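Local coordinates for protein (hdlp (histone deacetylase-like protein)) (Aquifex aeolicus, PDB 1C3P) that is a zinc-binding homologue of histone deacetylases, binds the inhibitors TSA and SAHA, and probably removes acetyl groups from acetylated lysine side chains, at residues A[167-172]-A[264-269]; A[220-225]-A[229-234]; A[171-176]-A[196-201]; A[260-265]-A[302-307]; A[255-260]-A[273-278]. All coordinates share one frame; numbering follows the deposited sequence.

Interaction 1 of 5, residues A[167-172]-A[264-269]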
# COMPACT_ATOMS: atom_id res chain seq x y z
N LEU A 167 0.48 5.65 -3.47
CA LEU A 167 1.50 6.50 -2.87
C LEU A 167 2.70 5.76 -2.27
O LEU A 167 3.59 6.38 -1.68
CB LEU A 167 0.87 7.41 -1.80
CG LEU A 167 -0.20 8.34 -2.40
CD1 LEU A 167 -0.67 9.31 -1.33
CD2 LEU A 167 0.36 9.11 -3.60
N ASP A 168 2.69 4.44 -2.43
CA ASP A 168 3.79 3.59 -1.95
C ASP A 168 5.04 4.05 -2.71
O ASP A 168 4.94 4.47 -3.86
CB ASP A 168 3.50 2.14 -2.32
CG ASP A 168 4.45 1.17 -1.67
OD1 ASP A 168 4.34 0.97 -0.44
OD2 ASP A 168 5.32 0.60 -2.37
N ALA A 169 6.22 3.94 -2.08
CA ALA A 169 7.49 4.35 -2.68
C ALA A 169 7.95 3.45 -3.84
O ALA A 169 9.00 3.69 -4.43
CB ALA A 169 8.60 4.42 -1.59
N HIS A 170 7.17 2.40 -4.13
CA HIS A 170 7.50 1.51 -5.24
C HIS A 170 6.32 1.48 -6.19
O HIS A 170 5.17 1.59 -5.77
CB HIS A 170 7.80 0.08 -4.76
CG HIS A 170 8.99 -0.02 -3.86
ND1 HIS A 170 8.94 0.25 -2.51
CD2 HIS A 170 10.28 -0.34 -4.13
CE1 HIS A 170 10.14 0.10 -1.99
NE2 HIS A 170 10.97 -0.26 -2.95
N HIS A 171 6.61 1.31 -7.48
CA HIS A 171 5.59 1.26 -8.53
C HIS A 171 4.65 0.05 -8.44
O HIS A 171 5.09 -1.08 -8.20
CB HIS A 171 6.31 1.30 -9.89
CG HIS A 171 5.44 1.01 -11.08
ND1 HIS A 171 4.36 1.80 -11.42
CD2 HIS A 171 5.52 0.05 -12.02
CE1 HIS A 171 3.81 1.32 -12.53
NE2 HIS A 171 4.50 0.26 -12.91
N CYS A 172 3.35 0.28 -8.63
CA CYS A 172 2.35 -0.78 -8.62
C CYS A 172 2.36 -1.46 -9.99
O CYS A 172 1.39 -1.39 -10.75
CB CYS A 172 0.95 -0.18 -8.35
SG CYS A 172 0.56 1.31 -9.32
N TYR A 264 14.29 1.92 5.14
CA TYR A 264 15.45 1.75 4.29
C TYR A 264 15.11 1.18 2.93
O TYR A 264 15.93 1.24 2.02
CB TYR A 264 16.50 0.87 5.01
CG TYR A 264 16.29 -0.63 4.94
CD1 TYR A 264 16.49 -1.33 3.75
CD2 TYR A 264 15.90 -1.35 6.07
CE1 TYR A 264 16.32 -2.71 3.68
CE2 TYR A 264 15.72 -2.74 6.02
CZ TYR A 264 15.93 -3.41 4.82
OH TYR A 264 15.76 -4.78 4.75
N LEU A 265 13.90 0.65 2.76
CA LEU A 265 13.56 0.12 1.45
C LEU A 265 13.24 1.21 0.44
O LEU A 265 12.89 0.91 -0.70
CB LEU A 265 12.42 -0.90 1.54
CG LEU A 265 12.95 -2.25 2.04
CD1 LEU A 265 11.88 -3.32 1.92
CD2 LEU A 265 14.16 -2.66 1.21
N SER A 266 13.35 2.48 0.85
CA SER A 266 13.14 3.57 -0.11
C SER A 266 14.24 4.60 0.09
O SER A 266 14.77 4.76 1.20
CB SER A 266 11.80 4.30 0.08
OG SER A 266 11.90 5.30 1.08
N LYS A 267 14.59 5.29 -0.98
CA LYS A 267 15.59 6.34 -0.88
C LYS A 267 14.87 7.67 -0.64
O LYS A 267 15.47 8.74 -0.77
CB LYS A 267 16.42 6.40 -2.16
CG LYS A 267 17.16 5.11 -2.44
CD LYS A 267 18.03 4.71 -1.27
CE LYS A 267 18.75 3.41 -1.57
NZ LYS A 267 19.49 2.92 -0.39
N PHE A 268 13.58 7.61 -0.31
CA PHE A 268 12.79 8.80 -0.01
C PHE A 268 13.01 9.11 1.48
O PHE A 268 13.14 8.20 2.29
CB PHE A 268 11.29 8.55 -0.24
CG PHE A 268 10.87 8.48 -1.69
CD1 PHE A 268 9.52 8.26 -2.01
CD2 PHE A 268 11.79 8.65 -2.72
CE1 PHE A 268 9.10 8.22 -3.34
CE2 PHE A 268 11.37 8.61 -4.07
CZ PHE A 268 10.03 8.39 -4.38
N ASN A 269 13.05 10.39 1.83
CA ASN A 269 13.27 10.78 3.22
C ASN A 269 12.12 11.64 3.73
O ASN A 269 12.34 12.74 4.24
CB ASN A 269 14.57 11.58 3.37
CG ASN A 269 15.78 10.80 2.90
OD1 ASN A 269 15.92 9.61 3.18
ND2 ASN A 269 16.68 11.49 2.21
O HOH W 1 13.72 -1.14 -2.54
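With CG lying anti to the carbonyl carbon (chi1 -63°), the imidazole of His170 swings toward the backbone carbonyl of Leu265; a similar first torsion in Phe268 (chi1 -74°) brings its ring up to the Ala169 methyl. The His170 ring meets the carbonyl at its edge, close to the ring plane, with CE1 3.1 Å from Leu265 O. A water in the same plane ties the two together, lying 2.9 Å from His170 NE2 and donating a hydrogen to Leu265 O over a similar span. Beside this polar link, Ala169 CB touches Ser266 CB at 3.6 Å and Phe268 CD1 at 4.0 Å, the methyl coming obliquely onto the phenyl ring.

The two loops follow parallel strands 162-166 and 250-254 of the arginase-like alpha/beta fold, and such loops build the metal site at the C-terminal ends of the strands. Asp168 and His170 are zinc ligands, although this model lacks the metal. Each loop is also folded by a small turn. Asp168 OD2 accepts from His170 N at 3.1 Å in an Asx turn, met 45° above the carboxylate plane, and Ser266 OG accepts from Phe268 N at 3.2 Å in an ST turn. Asp258, the third zinc ligand and earlier in the same loop as Ser266, links the segments: its OD2 accepts from His170 ND1, and its backbone O is hydrogen-bonded to Ser266 OG.

Interaction 2 of 5, residues A[220-225]-A[229-234]; sequences IPLPKG and NEFLFA
Strand 220-222 and helix 229-234 run almost exactly antiparallel, at 171°, with their axes 10.6 Å apart, so that Ile220 comes opposite Ala234 and Leu222 opposite Phe231. Across this gap the strand sends Leu222 straight at the helix. Its two methyls straddle the single methyl of Ala234, with CD1 4.1 Å and CD2 4.2 Å from Ala234 CB. The same CD1 also reaches Phe231 CD1, 4.4 Å off, approaching that ring obliquely. Two residues earlier, on the same side of the strand, Ile220 brings its CG2 branch to within 4.3 Å of Ala234 CB. The small alanine thus lets the helix settle over two branched residues pointing the same way from the strand, the ordinary packing of a beta-alpha unit in which edge strand 217-222 leads through a short loop into helix 228-245.

At the loop end the character changes. Glu230 leaves the helix with its chain extended, and a water that donates to Gly225 O at 2.7 Å makes a weak second bond to Glu230 OE1. The other carboxylate oxygen, OE2, forms a salt bridge with Arg361. Dispersion and burial therefore account for the inner part of the contact, whereas the Glu230 charge is probably balanced in part by Arg361.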
# COMPACT_ATOMS: atom_id res chain seq x y z
N ILE A 220 4.81 8.59 -11.97
CA ILE A 220 5.58 9.79 -11.63
C ILE A 220 6.84 9.25 -10.92
O ILE A 220 6.85 9.09 -9.69
CB ILE A 220 4.76 10.69 -10.68
CG1 ILE A 220 3.43 11.11 -11.33
CG2 ILE A 220 5.60 11.89 -10.27
CD1 ILE A 220 3.54 12.08 -12.50
N PRO A 221 7.92 8.99 -11.67
CA PRO A 221 9.15 8.47 -11.06
C PRO A 221 9.87 9.60 -10.36
O PRO A 221 10.02 10.67 -10.94
CB PRO A 221 9.94 7.94 -12.28
CG PRO A 221 8.91 7.97 -13.43
CD PRO A 221 8.14 9.19 -13.11
N LEU A 222 10.31 9.37 -9.13
CA LEU A 222 10.97 10.39 -8.33
C LEU A 222 12.38 9.99 -7.89
O LEU A 222 12.68 8.81 -7.72
CB LEU A 222 10.11 10.73 -7.13
CG LEU A 222 8.77 11.31 -7.61
CD1 LEU A 222 7.77 11.40 -6.45
CD2 LEU A 222 9.01 12.68 -8.22
N PRO A 223 13.27 10.98 -7.71
CA PRO A 223 14.67 10.78 -7.32
C PRO A 223 15.00 10.42 -5.89
O PRO A 223 14.18 10.53 -4.99
CB PRO A 223 15.31 12.12 -7.70
CG PRO A 223 14.22 13.08 -7.30
CD PRO A 223 13.00 12.41 -7.95
N LYS A 224 16.24 9.97 -5.70
CA LYS A 224 16.75 9.63 -4.38
C LYS A 224 16.80 10.89 -3.51
O LYS A 224 16.99 12.01 -4.01
CB LYS A 224 18.16 9.07 -4.50
CG LYS A 224 18.29 7.85 -5.41
CD LYS A 224 19.76 7.39 -5.50
CE LYS A 224 19.90 6.22 -6.48
NZ LYS A 224 21.31 5.74 -6.59
N GLY A 225 16.68 10.70 -2.20
CA GLY A 225 16.74 11.82 -1.28
C GLY A 225 15.53 12.74 -1.32
O GLY A 225 15.61 13.87 -0.87
N ASN A 229 8.60 18.57 0.46
CA ASN A 229 8.10 19.52 -0.51
C ASN A 229 8.06 18.93 -1.90
O ASN A 229 7.12 19.15 -2.66
CB ASN A 229 8.96 20.78 -0.47
CG ASN A 229 8.72 21.58 0.80
OD1 ASN A 229 7.68 22.19 0.95
ND2 ASN A 229 9.68 21.52 1.72
N GLU A 230 9.07 18.13 -2.22
CA GLU A 230 9.12 17.50 -3.53
C GLU A 230 8.01 16.46 -3.70
O GLU A 230 7.36 16.39 -4.74
CB GLU A 230 10.48 16.86 -3.76
CG GLU A 230 11.62 17.87 -3.70
CD GLU A 230 12.97 17.22 -3.89
OE1 GLU A 230 13.19 16.16 -3.28
OE2 GLU A 230 13.82 17.79 -4.62
N PHE A 231 7.77 15.67 -2.66
CA PHE A 231 6.71 14.66 -2.74
C PHE A 231 5.35 15.35 -2.93
O PHE A 231 4.60 15.02 -3.85
CB PHE A 231 6.69 13.81 -1.46
CG PHE A 231 5.74 12.64 -1.53
CD1 PHE A 231 5.98 11.58 -2.39
CD2 PHE A 231 4.61 12.60 -0.72
CE1 PHE A 231 5.11 10.49 -2.46
CE2 PHE A 231 3.73 11.52 -0.78
CZ PHE A 231 3.98 10.46 -1.65
N LEU A 232 5.03 16.31 -2.07
CA LEU A 232 3.73 16.99 -2.17
C LEU A 232 3.57 17.79 -3.45
O LEU A 232 2.49 17.87 -4.00
CB LEU A 232 3.51 17.88 -0.95
CG LEU A 232 3.47 17.09 0.37
CD1 LEU A 232 3.47 18.09 1.53
CD2 LEU A 232 2.27 16.16 0.45
N PHE A 233 4.65 18.39 -3.94
CA PHE A 233 4.62 19.12 -5.20
C PHE A 233 4.18 18.15 -6.30
O PHE A 233 3.27 18.42 -7.08
CB PHE A 233 6.02 19.63 -5.56
CG PHE A 233 6.13 20.18 -6.96
CD1 PHE A 233 5.82 21.51 -7.24
CD2 PHE A 233 6.59 19.37 -8.00
CE1 PHE A 233 5.98 22.03 -8.52
CE2 PHE A 233 6.76 19.88 -9.29
CZ PHE A 233 6.45 21.21 -9.56
N ALA A 234 4.87 17.01 -6.34
CA ALA A 234 4.60 15.99 -7.35
C ALA A 234 3.16 15.49 -7.25
O ALA A 234 2.49 15.27 -8.27
CB ALA A 234 5.60 14.81 -7.17
O HOH W 2 16.01 16.50 -1.41

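Interaction 3 of 5, residues A[171-176]-A[196-201]; sequences HCDGVQ and YAFPFE
Asp173 lies alongside the ring of Pro199, the two side chains sliding past each other in opposite directions. From the start, Asp173 CB stands 4.2 Å from Pro199 CG. CG of the aspartate, held between its backbone N and carbonyl carbon (chi1 54°), follows at much the same separation. At the tip, OD1 presses closest, 3.3 Å from Pro199 CB, and also takes a hydrogen bond from Asn139 ND2; the position of OD2 is less sure. With an alanine here, the Asn139 amide would probably lose its acceptor and a gap would be likely to open beside the proline ring.

Pro199 follows a cis peptide, and its CB also lies over one face of the Phe198 ring, 3.7 Å above the plane and offset toward the rim. Phe198 in turn stacks edge-to-face with His132 and probably helps wall the active-site pocket, as in relatives. Further round the ring, Pro199 CD meets His171 CB at 4.0 Å, those side chains crossing at about a right angle. A water also links the two backbones, accepting from His171 N at 2.9 Å and donating to Phe198 O at 2.8 Å.

Asp173 opens helix 173-179, which follows the zinc-ligand loop after strand 162-166, while Pro199 belongs to the loop between strands 185-192 and 217-222.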
# COMPACT_ATOMS: atom_id res chain seq x y z
N HIS A 171 6.61 1.31 -7.48
CA HIS A 171 5.59 1.26 -8.53
C HIS A 171 4.65 0.05 -8.44
O HIS A 171 5.09 -1.08 -8.20
CB HIS A 171 6.31 1.30 -9.89
CG HIS A 171 5.44 1.01 -11.08
ND1 HIS A 171 4.36 1.80 -11.42
CD2 HIS A 171 5.52 0.05 -12.02
CE1 HIS A 171 3.81 1.32 -12.53
NE2 HIS A 171 4.50 0.26 -12.91
N CYS A 172 3.35 0.28 -8.63
CA CYS A 172 2.35 -0.78 -8.62
C CYS A 172 2.36 -1.46 -9.99
O CYS A 172 1.39 -1.39 -10.75
CB CYS A 172 0.95 -0.18 -8.35
SG CYS A 172 0.56 1.31 -9.32
N ASP A 173 3.45 -2.16 -10.30
CA ASP A 173 3.55 -2.79 -11.61
C ASP A 173 2.45 -3.81 -11.89
O ASP A 173 1.97 -3.92 -13.02
CB ASP A 173 4.95 -3.40 -11.83
CG ASP A 173 5.37 -4.36 -10.73
OD1 ASP A 173 6.43 -5.00 -10.91
OD2 ASP A 173 4.67 -4.48 -9.71
N GLY A 174 2.05 -4.53 -10.84
CA GLY A 174 0.98 -5.50 -10.98
C GLY A 174 -0.31 -4.79 -11.37
O GLY A 174 -0.99 -5.22 -12.30
N VAL A 175 -0.68 -3.72 -10.66
CA VAL A 175 -1.90 -2.97 -10.98
C VAL A 175 -1.79 -2.33 -12.38
O VAL A 175 -2.77 -2.29 -13.14
CB VAL A 175 -2.16 -1.88 -9.91
CG1 VAL A 175 -3.52 -1.16 -10.18
CG2 VAL A 175 -2.16 -2.51 -8.52
N GLN A 176 -0.62 -1.81 -12.72
CA GLN A 176 -0.45 -1.19 -14.04
C GLN A 176 -0.78 -2.18 -15.16
O GLN A 176 -1.55 -1.88 -16.07
CB GLN A 176 0.98 -0.69 -14.24
CG GLN A 176 1.22 -0.16 -15.64
CD GLN A 176 2.57 0.49 -15.80
OE1 GLN A 176 2.89 1.44 -15.09
NE2 GLN A 176 3.37 -0.01 -16.76
N TYR A 196 16.54 3.23 -10.42
CA TYR A 196 17.32 2.80 -9.26
C TYR A 196 16.60 1.91 -8.26
O TYR A 196 17.23 1.39 -7.33
CB TYR A 196 17.93 4.00 -8.53
CG TYR A 196 16.94 4.88 -7.80
CD1 TYR A 196 16.51 4.56 -6.51
CD2 TYR A 196 16.42 6.02 -8.41
CE1 TYR A 196 15.58 5.35 -5.84
CE2 TYR A 196 15.48 6.83 -7.75
CZ TYR A 196 15.07 6.49 -6.48
OH TYR A 196 14.13 7.27 -5.84
N ALA A 197 15.30 1.70 -8.43
CA ALA A 197 14.57 0.86 -7.47
C ALA A 197 13.62 -0.15 -8.09
O ALA A 197 13.14 0.02 -9.20
CB ALA A 197 13.80 1.75 -6.48
N PHE A 198 13.35 -1.22 -7.34
CA PHE A 198 12.42 -2.26 -7.77
C PHE A 198 11.16 -1.52 -8.18
O PHE A 198 10.77 -0.56 -7.53
CB PHE A 198 12.09 -3.19 -6.59
CG PHE A 198 11.17 -4.34 -6.96
CD1 PHE A 198 11.70 -5.53 -7.45
CD2 PHE A 198 9.79 -4.20 -6.85
CE1 PHE A 198 10.86 -6.58 -7.83
CE2 PHE A 198 8.93 -5.25 -7.23
CZ PHE A 198 9.48 -6.45 -7.72
N PRO A 199 10.45 -2.01 -9.21
CA PRO A 199 10.74 -3.21 -10.01
C PRO A 199 11.81 -3.13 -11.10
O PRO A 199 12.06 -4.12 -11.79
CB PRO A 199 9.37 -3.55 -10.58
CG PRO A 199 8.86 -2.19 -10.92
CD PRO A 199 9.18 -1.41 -9.64
N PHE A 200 12.43 -1.96 -11.25
CA PHE A 200 13.48 -1.73 -12.26
C PHE A 200 13.04 -1.87 -13.72
O PHE A 200 13.50 -1.13 -14.59
CB PHE A 200 14.65 -2.70 -12.06
CG PHE A 200 15.26 -2.67 -10.69
CD1 PHE A 200 14.96 -3.67 -9.77
CD2 PHE A 200 16.17 -1.68 -10.34
CE1 PHE A 200 15.57 -3.68 -8.51
CE2 PHE A 200 16.79 -1.69 -9.08
CZ PHE A 200 16.49 -2.69 -8.17
N GLU A 201 12.15 -2.83 -13.97
CA GLU A 201 11.64 -3.13 -15.32
C GLU A 201 10.44 -2.30 -15.78
O GLU A 201 10.15 -2.24 -16.97
CB GLU A 201 11.24 -4.61 -15.38
CG GLU A 201 12.39 -5.58 -15.23
CD GLU A 201 11.91 -7.02 -15.07
OE1 GLU A 201 11.16 -7.51 -15.94
OE2 GLU A 201 12.29 -7.65 -14.06
O HOH W 3 9.44 1.83 -7.95

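Interaction 4 of 5, residues A[260-265]-A[302-307]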
# COMPACT_ATOMS: atom_id res chain seq x y z
N LEU A 260 8.80 6.92 4.00
CA LEU A 260 9.41 7.59 5.14
C LEU A 260 10.92 7.43 5.27
O LEU A 260 11.51 6.40 4.92
CB LEU A 260 8.75 7.13 6.45
CG LEU A 260 7.23 7.34 6.55
CD1 LEU A 260 6.67 6.55 7.73
CD2 LEU A 260 6.92 8.81 6.65
N LEU A 261 11.55 8.47 5.80
CA LEU A 261 12.99 8.49 6.02
C LEU A 261 13.51 7.24 6.74
O LEU A 261 14.53 6.67 6.36
CB LEU A 261 13.36 9.74 6.83
CG LEU A 261 14.80 9.85 7.35
CD1 LEU A 261 15.78 9.72 6.20
CD2 LEU A 261 14.99 11.17 8.08
N GLU A 262 12.78 6.79 7.76
CA GLU A 262 13.21 5.63 8.53
C GLU A 262 13.10 4.27 7.84
O GLU A 262 13.63 3.28 8.34
CB GLU A 262 12.46 5.57 9.86
CG GLU A 262 12.83 6.68 10.81
CD GLU A 262 12.00 7.92 10.61
OE1 GLU A 262 11.28 8.02 9.58
OE2 GLU A 262 12.09 8.81 11.47
N ASP A 263 12.44 4.22 6.69
CA ASP A 263 12.30 2.95 5.98
C ASP A 263 13.41 2.89 4.95
O ASP A 263 13.48 3.70 4.01
CB ASP A 263 10.90 2.85 5.36
CG ASP A 263 10.59 1.45 4.86
OD1 ASP A 263 9.41 1.08 4.89
OD2 ASP A 263 11.52 0.74 4.41
N TYR A 264 14.29 1.92 5.14
CA TYR A 264 15.45 1.75 4.29
C TYR A 264 15.11 1.18 2.93
O TYR A 264 15.93 1.24 2.02
CB TYR A 264 16.50 0.87 5.01
CG TYR A 264 16.29 -0.63 4.94
CD1 TYR A 264 16.49 -1.33 3.75
CD2 TYR A 264 15.90 -1.35 6.07
CE1 TYR A 264 16.32 -2.71 3.68
CE2 TYR A 264 15.72 -2.74 6.02
CZ TYR A 264 15.93 -3.41 4.82
OH TYR A 264 15.76 -4.78 4.75
N LEU A 265 13.90 0.65 2.76
CA LEU A 265 13.56 0.12 1.45
C LEU A 265 13.24 1.21 0.44
O LEU A 265 12.89 0.91 -0.70
CB LEU A 265 12.42 -0.90 1.54
CG LEU A 265 12.95 -2.25 2.04
CD1 LEU A 265 11.88 -3.32 1.92
CD2 LEU A 265 14.16 -2.66 1.21
N LEU A 302 5.91 2.53 10.47
CA LEU A 302 4.62 2.02 10.08
C LEU A 302 3.56 2.34 11.12
O LEU A 302 2.53 2.93 10.80
CB LEU A 302 4.74 0.51 9.85
CG LEU A 302 3.54 -0.40 9.59
CD1 LEU A 302 4.04 -1.77 9.14
CD2 LEU A 302 2.68 -0.56 10.83
N ALA A 303 3.81 1.95 12.36
CA ALA A 303 2.84 2.16 13.43
C ALA A 303 2.44 3.61 13.65
O ALA A 303 1.25 3.91 13.76
CB ALA A 303 3.35 1.57 14.73
N ARG A 304 3.41 4.51 13.71
CA ARG A 304 3.06 5.90 13.95
C ARG A 304 2.36 6.54 12.77
O ARG A 304 1.40 7.29 12.94
CB ARG A 304 4.32 6.72 14.32
CG ARG A 304 5.07 6.31 15.61
CD ARG A 304 6.15 7.37 15.94
NE ARG A 304 6.93 7.68 14.76
CZ ARG A 304 7.59 8.82 14.54
NH1 ARG A 304 7.58 9.80 15.44
NH2 ARG A 304 8.23 8.98 13.40
N ALA A 305 2.83 6.24 11.56
CA ALA A 305 2.24 6.85 10.37
C ALA A 305 0.81 6.42 10.12
O ALA A 305 -0.05 7.26 9.84
CB ALA A 305 3.13 6.56 9.13
N TRP A 306 0.53 5.13 10.20
CA TRP A 306 -0.84 4.70 9.99
C TRP A 306 -1.71 5.19 11.13
O TRP A 306 -2.91 5.37 10.97
CB TRP A 306 -0.96 3.19 9.84
CG TRP A 306 -0.61 2.72 8.44
CD1 TRP A 306 -0.60 3.48 7.31
CD2 TRP A 306 -0.31 1.39 8.03
NE1 TRP A 306 -0.30 2.70 6.21
CE2 TRP A 306 -0.13 1.41 6.63
CE3 TRP A 306 -0.18 0.17 8.71
CZ2 TRP A 306 0.18 0.26 5.90
CZ3 TRP A 306 0.12 -0.98 7.98
CH2 TRP A 306 0.30 -0.92 6.59
N THR A 307 -1.11 5.39 12.30
CA THR A 307 -1.89 5.89 13.42
C THR A 307 -2.36 7.30 13.05
O THR A 307 -3.51 7.65 13.33
CB THR A 307 -1.06 5.87 14.73
OG1 THR A 307 -0.93 4.51 15.17
CG2 THR A 307 -1.75 6.69 15.83
O HOH W 4 8.46 8.25 10.42
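The guanidinium of Arg304 and the carboxylate of Glu262 approach each other obliquely, with Arg304 NH2 4.3 Å from Glu262 OE2, beyond the range of a salt bridge. A water fills in between the two groups, donating to Glu262 OE1 at 3.0 Å and accepting a weak bond from Arg304 NH2. Each charge has firmer partners elsewhere: Glu262 OE2 pairs with Arg356 and the hydroxyl of Tyr346, while Arg304 NH1 donates to Thr350 O.

Next to the charges lies a small apolar contact. Leu260, with CG anti to its carbonyl carbon (chi1 -58°), aims CD1 at the methyl of Ala305, 3.8 Å from Ala305 CB. Leu260 and Glu262 both belong to a type I turn running to Asp263, whose OD2 then accepts from Leu265 N in an Asx turn. The contact joins the loop after strand 250-254 to helix 299-314.

Chemically, the methyl contact supplies the direct touch, and the Glu262-Arg304 attraction probably acts at longer range, with the water between them relaying a weak link.

Interaction 5 of 5, residues A[255-260]-A[273-278]; sequences LGTDPL and VAFLKA
Carbonyl oxygens make the closest approaches to Phe275, whose CG stands anti to the backbone N (chi1 174°) and so sends the ring from the helix into the loop 255-260. Leu255 O lies in the ring plane at the edge, 3.4 Å from Phe275 CZ. Gly256 O comes equally near to CE1 of Phe275, but obliquely. The slightly positive rim of the phenyl ring probably suits both oxygens. Leu255 O has a true donor besides, the indole NE1 of Trp306, whereas Gly256 O is buried without a hydrogen-bonding partner.

Apolar contacts add to these at the ring and at its root. Leu255 CB sits 3.9 Å from Phe275 CZ, and Thr257 CG2 reaches that carbon at 4.0 Å. Pro259 CG approaches the CD1 corner of Phe275, and at the root of the side chain Leu260 CD2 meets Phe275 CB at 4.3 Å. A leucine in place of Phe275 is likely to leave a gap in front of the two carbonyls and the Thr257 methyl.

Backbone bonding shapes the receiving loop: Leu260 N donates to Thr257 O, closing a type I turn that carries the zinc ligand Asp258 with its CB directed away from the helix.

The loop follows strand 250-254 and runs on to helix 272-286; Thr257 and Phe275 also touch helix 299-314, and Ala278 packs against helix 228-245.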
# COMPACT_ATOMS: atom_id res chain seq x y z
N LEU A 255 -1.68 3.43 0.70
CA LEU A 255 -0.84 4.22 1.58
C LEU A 255 0.32 3.51 2.24
O LEU A 255 0.42 3.53 3.47
CB LEU A 255 -1.77 4.81 2.66
CG LEU A 255 -2.91 5.60 2.04
CD1 LEU A 255 -4.07 5.74 3.01
CD2 LEU A 255 -2.38 6.95 1.59
N GLY A 256 1.20 2.90 1.45
CA GLY A 256 2.36 2.25 2.05
C GLY A 256 3.20 3.28 2.79
O GLY A 256 3.25 4.45 2.38
N THR A 257 3.86 2.87 3.87
CA THR A 257 4.67 3.80 4.65
C THR A 257 6.14 3.77 4.26
O THR A 257 6.96 4.45 4.88
CB THR A 257 4.55 3.52 6.18
OG1 THR A 257 5.02 2.20 6.48
CG2 THR A 257 3.09 3.65 6.62
N ASP A 258 6.49 3.00 3.24
CA ASP A 258 7.89 2.97 2.84
C ASP A 258 8.50 4.29 2.36
O ASP A 258 9.71 4.37 2.23
CB ASP A 258 8.18 1.83 1.84
CG ASP A 258 7.23 1.80 0.67
OD1 ASP A 258 6.44 2.75 0.50
OD2 ASP A 258 7.30 0.81 -0.10
N PRO A 259 7.69 5.31 2.03
CA PRO A 259 8.33 6.56 1.61
C PRO A 259 9.03 7.33 2.75
O PRO A 259 9.79 8.26 2.50
CB PRO A 259 7.16 7.35 1.01
CG PRO A 259 5.98 6.84 1.79
CD PRO A 259 6.23 5.37 1.76
N LEU A 260 8.80 6.92 4.00
CA LEU A 260 9.41 7.59 5.14
C LEU A 260 10.92 7.43 5.27
O LEU A 260 11.51 6.40 4.92
CB LEU A 260 8.75 7.13 6.45
CG LEU A 260 7.23 7.34 6.55
CD1 LEU A 260 6.67 6.55 7.73
CD2 LEU A 260 6.92 8.81 6.65
N VAL A 273 4.28 13.50 8.86
CA VAL A 273 3.36 14.61 8.70
C VAL A 273 3.11 14.96 7.23
O VAL A 273 2.02 15.37 6.87
CB VAL A 273 3.84 15.83 9.48
CG1 VAL A 273 2.97 17.03 9.19
CG2 VAL A 273 3.75 15.52 10.98
N ALA A 274 4.13 14.79 6.39
CA ALA A 274 3.92 15.04 4.97
C ALA A 274 3.09 13.87 4.42
O ALA A 274 2.27 14.05 3.51
CB ALA A 274 5.28 15.14 4.25
N PHE A 275 3.30 12.67 4.97
CA PHE A 275 2.56 11.47 4.57
C PHE A 275 1.08 11.73 4.83
O PHE A 275 0.21 11.45 3.99
CB PHE A 275 3.05 10.28 5.40
CG PHE A 275 2.28 9.00 5.18
CD1 PHE A 275 2.41 8.27 4.01
CD2 PHE A 275 1.46 8.50 6.19
CE1 PHE A 275 1.74 7.06 3.84
CE2 PHE A 275 0.78 7.30 6.04
CZ PHE A 275 0.92 6.57 4.87
N LEU A 276 0.81 12.31 5.99
CA LEU A 276 -0.55 12.63 6.40
C LEU A 276 -1.12 13.72 5.49
O LEU A 276 -2.27 13.63 5.05
CB LEU A 276 -0.54 13.08 7.87
CG LEU A 276 -1.87 13.26 8.61
CD1 LEU A 276 -1.60 13.84 10.00
CD2 LEU A 276 -2.78 14.19 7.86
N LYS A 277 -0.34 14.76 5.20
CA LYS A 277 -0.84 15.80 4.31
C LYS A 277 -1.15 15.29 2.92
O LYS A 277 -2.10 15.75 2.28
CB LYS A 277 0.13 16.97 4.20
CG LYS A 277 0.10 17.90 5.36
CD LYS A 277 0.61 19.27 4.95
CE LYS A 277 -0.25 19.86 3.84
NZ LYS A 277 0.22 21.22 3.45
N ALA A 278 -0.36 14.33 2.45
CA ALA A 278 -0.57 13.76 1.12
C ALA A 278 -1.96 13.11 1.07
O ALA A 278 -2.74 13.29 0.13
CB ALA A 278 0.52 12.70 0.82

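Interactions 1 and 5 hold the zinc ligands, and the other contacts lie around them. Between those two, Ala169 N lies 2.9 Å from Asp258 OD1 in a probable hydrogen bond, and Asp168 OD1 is equally near Asp258 OD1, two carboxylates that come together where zinc binds. Interaction 3 continues the loop of interaction 1 through His171 and Cys172. Interaction 4 shares Leu260 with interaction 5, their centres about 8 Å apart, and Leu302 CA packs 3.6 Å from Thr257 OG1. The centre of interaction 2 lies about 17 Å from the centre of the chain, yet Lys267 O and Gly225 N, 2.7 Å apart, connect it with interaction 1, and Phe231 CE2 packs on Ala278 CB of interaction 5 at 3.8 Å.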